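PDB 1VHS: similar to phosphinothricin acetyltransferase from Bacillus subtilis, which probably confers resistance to phosphinothricin tripeptide by transferring an acetyl group from acetyl-CoA to phosphinothricin. Local coordinates for residues 40-43 and 44-48; 75-78 and 79-82; 131-135 and 136-140. All coordinates share one frame; numbering follows the deposited sequence.

The three interactions are local contacts in one chain and do not touch each other. Interaction 1, along helix 42-46, and interaction 2, in the loop between strands 64-72 and 82-89, are surface contacts. Interaction 3 is partly buried, where helix 127-135 leads through a short loop to strand 139-150. Interactions 1 and 3 lie on opposite sides of the chain's centre, with their own centres about 28 Å apart. Their chemistry follows their place. Interaction 1 stacks a guanidinium on an indole. Interaction 2 depends mainly on backbone hydrogen bonds, with an arginine chain beside a tyrosine. Interaction 3 pairs two buried phenylalanines and bonds a histidine ring to one helix carbonyl.

Interaction 1: residues 40-43 and 44-48; sequences DRME and WFSGH
Arg41 lays its guanidinium over one face of the Trp44 indole, three residues further along the chain. The two planes are about 30° apart, so the stack is slightly splayed. NH2 sits over the centre of the ring system, 3.6 Å from Trp44 CD2. CZ of Arg41 lies 4.2 Å from the centroid of the five-membered ring, in cation-pi geometry. The arginine chain reaches this place by folding at chi2 (-75°) and chi3 (-76°), which curls it over the indole. His48 CE1 lies over the opposite face of the indole, toward the rim. The histidine is fixed by a bond from His48 ND1 to Phe45 O, 3.0 Å long and in the plane of the imidazole.

The backbone sets the spacing of these groups. Phe45 N donates to Arg41 O at 2.9 Å, and Ser46 N donates to Met42 O at 3.0 Å. Ser46 OG makes a weak bond of 3.4 Å to the same Met42 O. Near the start of the helix a water bridges Asp40 O and Trp44 N, accepting from the latter at 3.1 Å.

The helix packs on helix 13-24 through Met42, Trp44 and Phe45, and Tyr20 of that helix makes a second cation-pi contact with Arg41. Glu71 accepts a hydrogen bond from Trp44 NE1, and Ser69 is bonded to His48 NE2. Arg41 is also about 6 Å, side chain to side chain, from Tyr88, a predicted acetyl-CoA-binding residue. The positive charge of Arg41 is thus set against aromatic faces. The carboxylate at the indole N-H would probably make the ring more electron-rich and so favour the cation-pi contact.

Interaction 2: residues 75-78 and 79-82; sequences GRPA and YNKT
Arg76 and Tyr79 meet both through their backbones and through their side chains. Two backbone hydrogen bonds in succession make the turn. Tyr79 N donates to Arg76 O at 2.9 Å. Asn80 N then donates to Pro77 O, also at 2.9 Å and nearly straight at the hydrogen (165°). Both donors come from above the plane of the carbonyl group they reach. A third bond, from Thr82 N to Tyr79 O, closes the type I turn from Tyr79 to Thr82. A water joins the two turns, donating to Ala78 O and accepting from Lys81 N.

The apolar contacts lie at the tyrosine ring. The arginine chain is extended from CG to NE and runs past the ring edge, with Arg76 CD 3.7 Å from Tyr79 CE1. Arg76 CB is also at this edge, near the ring plane. The guanidinium is turned 79° from the ring, so the two groups do not stack. Ala78 CB approaches Tyr79 CD1 at 4.1 Å.

The polar side chain of Asn80 folds back over Pro77. Its ND2 lies 3.5 Å from Pro77 CB. ND2 is also near Pro77 O, but the angle there is too poor for a hydrogen bond.

The Tyr79 ring also meets that of Phe73, and the backbone of Lys81 bonds to those of Arg116 and Ser117. A short 3-10 turn thus leads into a type I turn. Together they form part of the long loop of a beta hairpin, joining the neighbouring antiparallel strands 64-72 and 82-89 of the acetyltransferase sheet.

Interaction 3: residues 131-135 and 136-140; sequences KLFEK and HGFAE
Phe138 turns back against Phe133 just after helix 127-135 gives way to loop. Its CB lies 3.4 Å from Phe133 O. Its CG is 3.8 Å from Phe133 CD2. CD1 is close to both the carbonyl and the ring, and CE1 is 3.7 Å from Phe133 CD2. On the other side of the ring, CD2 and CE2 are both 3.9 Å from the same Phe133 CD2. At the tip, CZ meets Phe133 CD2 and CE2. The edge of Phe133 therefore points at the face of Phe138, with CD2 over its centre. The pair is T-shaped, with planes at 77° and centroids 4.9 Å apart.

The backbone holds this arrangement. Phe133 O accepts from His136 N and, at 3.2 Å, from Phe138 N, on opposite faces of its carbonyl plane. The latter bond and the left-handed Gly137 recall a Schellman motif, although Gly137 N does not bond to Glu134 O. The His136 side chain adds a bond of its own. Its ND1 donates to Leu132 O at 3.2 Å, nearly straight (169°) and in the imidazole plane.

Leu132 and Phe133 lie near the predicted acetyl-CoA-binding residues Gly99 and Ile87. Leu132, Phe133 and His136 pack on Leu103 of helix 98-109. Phe133 also reaches strand 117-123, and both phenylalanines touch Leu160 of strand 153-163, so the pair packs against the sheet.

Interaction 1: residues 40-43 and 44-48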
loop_
_atom_site.group_PDB
_atom_site.type_symbol
_atom_site.label_atom_id
_atom_site.label_comp_id
_atom_site.label_asym_id
_atom_site.label_seq_id
_atom_site.Cartn_x
_atom_site.Cartn_y
_atom_site.Cartn_z
ATOM N N ASP A 40 -13.032 -10.300 7.461
ATOM C CA ASP A 40 -12.866 -10.443 6.017
ATOM C C ASP A 40 -11.414 -10.248 5.592
ATOM O O ASP A 40 -11.049 -10.564 4.461
ATOM C CB ASP A 40 -13.727 -9.426 5.259
ATOM C CG ASP A 40 -15.200 -9.523 5.601
ATOM O OD1 ASP A 40 -15.736 -10.651 5.648
ATOM O OD2 ASP A 40 -15.824 -8.461 5.808
ATOM N N ARG A 41 -10.587 -9.730 6.497
ATOM C CA ARG A 41 -9.185 -9.473 6.181
ATOM C C ARG A 41 -8.194 -10.234 7.059
ATOM O O ARG A 41 -6.984 -10.035 6.951
ATOM C CB ARG A 41 -8.909 -7.970 6.281
ATOM C CG ARG A 41 -9.762 -7.124 5.352
ATOM C CD ARG A 41 -9.297 -7.214 3.903
ATOM N NE ARG A 41 -8.086 -6.429 3.673
ATOM C CZ ARG A 41 -7.505 -6.270 2.488
ATOM N NH1 ARG A 41 -8.019 -6.845 1.409
ATOM N NH2 ARG A 41 -6.414 -5.522 2.378
HETATM N N MSE A 42 -8.703 -11.110 7.921
HETATM C CA MSE A 42 -7.838 -11.880 8.806
HETATM C C MSE A 42 -6.827 -12.717 8.029
HETATM O O MSE A 42 -5.676 -12.850 8.442
HETATM C CB MSE A 42 -8.676 -12.791 9.707
HETATM C CG MSE A 42 -7.853 -13.621 10.683
HETATM SE SE MSE A 42 -6.707 -12.542 11.810
HETATM C CE MSE A 42 -5.541 -13.931 12.475
ATOM N N GLU A 43 -7.260 -13.283 6.906
ATOM C CA GLU A 43 -6.378 -14.101 6.077
ATOM C C GLU A 43 -5.233 -13.262 5.523
ATOM O O GLU A 43 -4.063 -13.603 5.678
ATOM C CB GLU A 43 -7.160 -14.727 4.918
ATOM C CG GLU A 43 -8.141 -15.804 5.344
ATOM C CD GLU A 43 -7.456 -17.012 5.957
ATOM O OE1 GLU A 43 -8.168 -17.956 6.366
ATOM O OE2 GLU A 43 -6.208 -17.023 6.030
ATOM N N TRP A 44 -5.589 -12.163 4.870
ATOM C CA TRP A 44 -4.614 -11.250 4.292
ATOM C C TRP A 44 -3.620 -10.804 5.357
ATOM O O TRP A 44 -2.407 -10.797 5.135
ATOM C CB TRP A 44 -5.340 -10.033 3.719
ATOM C CG TRP A 44 -4.445 -8.889 3.382
ATOM C CD1 TRP A 44 -3.653 -8.756 2.277
ATOM C CD2 TRP A 44 -4.239 -7.711 4.169
ATOM N NE1 TRP A 44 -2.967 -7.565 2.327
ATOM C CE2 TRP A 44 -3.307 -6.904 3.480
ATOM C CE3 TRP A 44 -4.752 -7.259 5.394
ATOM C CZ2 TRP A 44 -2.876 -5.670 3.972
ATOM C CZ3 TRP A 44 -4.322 -6.028 5.885
ATOM C CH2 TRP A 44 -3.392 -5.249 5.174
ATOM N N PHE A 45 -4.148 -10.436 6.518
ATOM C CA PHE A 45 -3.330 -9.973 7.628
ATOM C C PHE A 45 -2.291 -11.008 8.041
ATOM O O PHE A 45 -1.094 -10.723 8.054
ATOM C CB PHE A 45 -4.222 -9.635 8.823
ATOM C CG PHE A 45 -3.512 -8.886 9.913
ATOM C CD1 PHE A 45 -3.134 -7.561 9.727
ATOM C CD2 PHE A 45 -3.218 -9.505 11.121
ATOM C CE1 PHE A 45 -2.470 -6.859 10.735
ATOM C CE2 PHE A 45 -2.553 -8.812 12.135
ATOM C CZ PHE A 45 -2.180 -7.486 11.939
ATOM N N SER A 46 -2.750 -12.210 8.375
ATOM C CA SER A 46 -1.856 -13.284 8.794
ATOM C C SER A 46 -0.998 -13.793 7.641
ATOM O O SER A 46 -0.040 -14.535 7.852
ATOM C CB SER A 46 -2.664 -14.444 9.386
ATOM O OG SER A 46 -3.356 -14.033 10.551
ATOM N N GLY A 47 -1.343 -13.386 6.426
ATOM C CA GLY A 47 -0.591 -13.818 5.261
ATOM C C GLY A 47 0.785 -13.186 5.132
ATOM O O GLY A 47 1.592 -13.625 4.316
ATOM N N HIS A 48 1.063 -12.154 5.922
ATOM C CA HIS A 48 2.367 -11.508 5.852
ATOM C C HIS A 48 3.433 -12.362 6.519
ATOM O O HIS A 48 3.140 -13.155 7.413
ATOM C CB HIS A 48 2.323 -10.119 6.490
ATOM C CG HIS A 48 1.478 -9.144 5.735
ATOM N ND1 HIS A 48 0.107 -9.095 5.864
ATOM C CD2 HIS A 48 1.802 -8.226 4.794
ATOM C CE1 HIS A 48 -0.378 -8.188 5.033
ATOM N NE2 HIS A 48 0.630 -7.647 4.373
HETATM O O HOH W 1 -8.428 -11.471 3.781
#

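Interaction 2: residues 75-78 and 79-82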
loop_
_atom_site.group_PDB
_atom_site.type_symbol
_atom_site.label_atom_id
_atom_site.label_comp_id
_atom_site.label_asym_id
_atom_site.label_seq_id
_atom_site.Cartn_x
_atom_site.Cartn_y
_atom_site.Cartn_z
ATOM N N GLY A 75 2.877 -16.404 -6.239
ATOM C CA GLY A 75 3.399 -17.490 -5.428
ATOM C C GLY A 75 4.216 -18.493 -6.221
ATOM O O GLY A 75 3.871 -19.670 -6.297
ATOM N N ARG A 76 5.306 -18.019 -6.807
ATOM C CA ARG A 76 6.196 -18.854 -7.597
ATOM C C ARG A 76 7.614 -18.362 -7.343
ATOM O O ARG A 76 7.867 -17.157 -7.326
ATOM C CB ARG A 76 5.846 -18.733 -9.083
ATOM C CG ARG A 76 6.782 -19.465 -10.030
ATOM C CD ARG A 76 6.377 -19.208 -11.476
ATOM N NE ARG A 76 7.385 -19.659 -12.433
ATOM C CZ ARG A 76 7.292 -19.493 -13.749
ATOM N NH1 ARG A 76 6.234 -18.886 -14.269
ATOM N NH2 ARG A 76 8.258 -19.927 -14.544
ATOM N N PRO A 77 8.556 -19.291 -7.129
ATOM C CA PRO A 77 9.955 -18.946 -6.873
ATOM C C PRO A 77 10.548 -17.964 -7.879
ATOM O O PRO A 77 11.327 -17.089 -7.513
ATOM C CB PRO A 77 10.651 -20.303 -6.905
ATOM C CG PRO A 77 9.605 -21.208 -6.343
ATOM C CD PRO A 77 8.362 -20.752 -7.070
ATOM N N ALA A 78 10.174 -18.110 -9.146
ATOM C CA ALA A 78 10.684 -17.233 -10.194
ATOM C C ALA A 78 10.438 -15.763 -9.867
ATOM O O ALA A 78 11.197 -14.896 -10.296
ATOM C CB ALA A 78 10.042 -17.581 -11.532
ATOM N N TYR A 79 9.380 -15.487 -9.107
ATOM C CA TYR A 79 9.059 -14.108 -8.745
ATOM C C TYR A 79 9.430 -13.725 -7.310
ATOM O O TYR A 79 9.002 -12.683 -6.821
ATOM C CB TYR A 79 7.567 -13.839 -8.963
ATOM C CG TYR A 79 7.105 -14.097 -10.379
ATOM C CD1 TYR A 79 6.660 -15.359 -10.771
ATOM C CD2 TYR A 79 7.130 -13.081 -11.332
ATOM C CE1 TYR A 79 6.248 -15.602 -12.089
ATOM C CE2 TYR A 79 6.724 -13.310 -12.644
ATOM C CZ TYR A 79 6.284 -14.570 -13.017
ATOM O OH TYR A 79 5.878 -14.788 -14.317
ATOM N N ASN A 80 10.232 -14.555 -6.648
ATOM C CA ASN A 80 10.646 -14.300 -5.264
ATOM C C ASN A 80 11.242 -12.929 -4.944
ATOM O O ASN A 80 11.150 -12.469 -3.809
ATOM C CB ASN A 80 11.649 -15.360 -4.795
ATOM C CG ASN A 80 11.012 -16.707 -4.576
ATOM O OD1 ASN A 80 9.825 -16.801 -4.266
ATOM N ND2 ASN A 80 11.804 -17.765 -4.717
ATOM N N LYS A 81 11.875 -12.290 -5.920
ATOM C CA LYS A 81 12.485 -10.986 -5.693
ATOM C C LYS A 81 11.611 -9.831 -6.151
ATOM O O LYS A 81 12.058 -8.687 -6.203
ATOM C CB LYS A 81 13.842 -10.916 -6.392
ATOM C CG LYS A 81 14.950 -11.633 -5.635
ATOM C CD LYS A 81 16.240 -11.687 -6.432
ATOM C CE LYS A 81 16.176 -12.776 -7.482
ATOM N NZ LYS A 81 15.982 -14.116 -6.855
ATOM N N THR A 82 10.363 -10.137 -6.475
ATOM C CA THR A 82 9.427 -9.120 -6.935
ATOM C C THR A 82 8.274 -9.023 -5.949
ATOM O O THR A 82 7.658 -10.028 -5.589
ATOM C CB THR A 82 8.904 -9.465 -8.353
ATOM O OG1 THR A 82 10.008 -9.470 -9.269
ATOM C CG2 THR A 82 7.883 -8.441 -8.816
HETATM O O HOH W 2 12.408 -12.650 -8.921
#

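Interaction 3: residues 131-135 and 136-140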
loop_
_atom_site.group_PDB
_atom_site.type_symbol
_atom_site.label_atom_id
_atom_site.label_comp_id
_atom_site.label_asym_id
_atom_site.label_seq_id
_atom_site.Cartn_x
_atom_site.Cartn_y
_atom_site.Cartn_z
ATOM N N LYS A 131 2.308 11.004 -8.940
ATOM C CA LYS A 131 3.432 11.933 -8.967
ATOM C C LYS A 131 4.434 11.617 -7.862
ATOM O O LYS A 131 5.643 11.671 -8.081
ATOM C CB LYS A 131 2.948 13.382 -8.841
ATOM N N LEU A 132 3.924 11.281 -6.680
ATOM C CA LEU A 132 4.768 10.930 -5.549
ATOM C C LEU A 132 5.696 9.772 -5.924
ATOM O O LEU A 132 6.909 9.869 -5.771
ATOM C CB LEU A 132 3.915 10.521 -4.345
ATOM C CG LEU A 132 4.707 10.020 -3.131
ATOM C CD1 LEU A 132 5.648 11.112 -2.650
ATOM C CD2 LEU A 132 3.749 9.607 -2.020
ATOM N N PHE A 133 5.124 8.672 -6.412
ATOM C CA PHE A 133 5.951 7.528 -6.788
ATOM C C PHE A 133 6.949 7.841 -7.907
ATOM O O PHE A 133 8.089 7.377 -7.879
ATOM C CB PHE A 133 5.068 6.334 -7.184
ATOM C CG PHE A 133 4.559 5.544 -6.006
ATOM C CD1 PHE A 133 3.541 6.045 -5.196
ATOM C CD2 PHE A 133 5.120 4.314 -5.690
ATOM C CE1 PHE A 133 3.091 5.328 -4.086
ATOM C CE2 PHE A 133 4.678 3.586 -4.578
ATOM C CZ PHE A 133 3.662 4.097 -3.776
ATOM N N GLU A 134 6.530 8.641 -8.885
ATOM C CA GLU A 134 7.411 8.978 -9.993
ATOM C C GLU A 134 8.610 9.814 -9.561
ATOM O O GLU A 134 9.638 9.804 -10.226
ATOM C CB GLU A 134 6.626 9.687 -11.108
ATOM C CG GLU A 134 5.757 8.731 -11.911
ATOM C CD GLU A 134 4.902 9.430 -12.954
ATOM O OE1 GLU A 134 5.466 10.113 -13.833
ATOM O OE2 GLU A 134 3.663 9.294 -12.895
ATOM N N LYS A 135 8.485 10.525 -8.446
ATOM C CA LYS A 135 9.601 11.325 -7.949
ATOM C C LYS A 135 10.593 10.396 -7.268
ATOM O O LYS A 135 11.751 10.757 -7.065
ATOM C CB LYS A 135 9.125 12.375 -6.939
ATOM C CG LYS A 135 8.336 13.525 -7.542
ATOM C CD LYS A 135 7.935 14.514 -6.460
ATOM C CE LYS A 135 7.113 15.669 -7.017
ATOM N NZ LYS A 135 6.624 16.546 -5.918
ATOM N N HIS A 136 10.134 9.196 -6.915
ATOM C CA HIS A 136 10.993 8.228 -6.250
ATOM C C HIS A 136 11.476 7.050 -7.098
ATOM O O HIS A 136 11.676 5.946 -6.590
ATOM C CB HIS A 136 10.323 7.717 -4.971
ATOM C CG HIS A 136 10.300 8.724 -3.861
ATOM N ND1 HIS A 136 9.256 9.603 -3.666
ATOM C CD2 HIS A 136 11.202 8.994 -2.888
ATOM C CE1 HIS A 136 9.512 10.367 -2.618
ATOM N NE2 HIS A 136 10.689 10.019 -2.129
ATOM N N GLY A 137 11.652 7.286 -8.393
ATOM C CA GLY A 137 12.182 6.250 -9.262
ATOM C C GLY A 137 11.224 5.285 -9.930
ATOM O O GLY A 137 11.656 4.424 -10.699
ATOM N N PHE A 138 9.936 5.408 -9.642
ATOM C CA PHE A 138 8.966 4.515 -10.262
ATOM C C PHE A 138 8.597 5.015 -11.651
ATOM O O PHE A 138 8.554 6.221 -11.892
ATOM C CB PHE A 138 7.703 4.407 -9.408
ATOM C CG PHE A 138 7.881 3.601 -8.158
ATOM C CD1 PHE A 138 8.553 4.133 -7.059
ATOM C CD2 PHE A 138 7.382 2.301 -8.077
ATOM C CE1 PHE A 138 8.724 3.378 -5.895
ATOM C CE2 PHE A 138 7.546 1.543 -6.921
ATOM C CZ PHE A 138 8.219 2.085 -5.825
ATOM N N ALA A 139 8.353 4.074 -12.560
ATOM C CA ALA A 139 7.951 4.377 -13.932
ATOM C C ALA A 139 6.667 3.597 -14.209
ATOM O O ALA A 139 6.433 2.547 -13.610
ATOM C CB ALA A 139 9.034 3.940 -14.903
ATOM N N GLU A 140 5.836 4.097 -15.116
ATOM C CA GLU A 140 4.601 3.391 -15.440
ATOM C C GLU A 140 4.941 2.141 -16.252
ATOM O O GLU A 140 5.487 2.226 -17.354
ATOM C CB GLU A 140 3.660 4.297 -16.238
ATOM C CG GLU A 140 2.299 3.670 -16.531
ATOM C CD GLU A 140 1.405 4.575 -17.362
ATOM O OE1 GLU A 140 1.264 5.766 -17.006
ATOM O OE2 GLU A 140 0.844 4.092 -18.367
HETATM O O HOH W 3 11.980 9.226 -10.282
#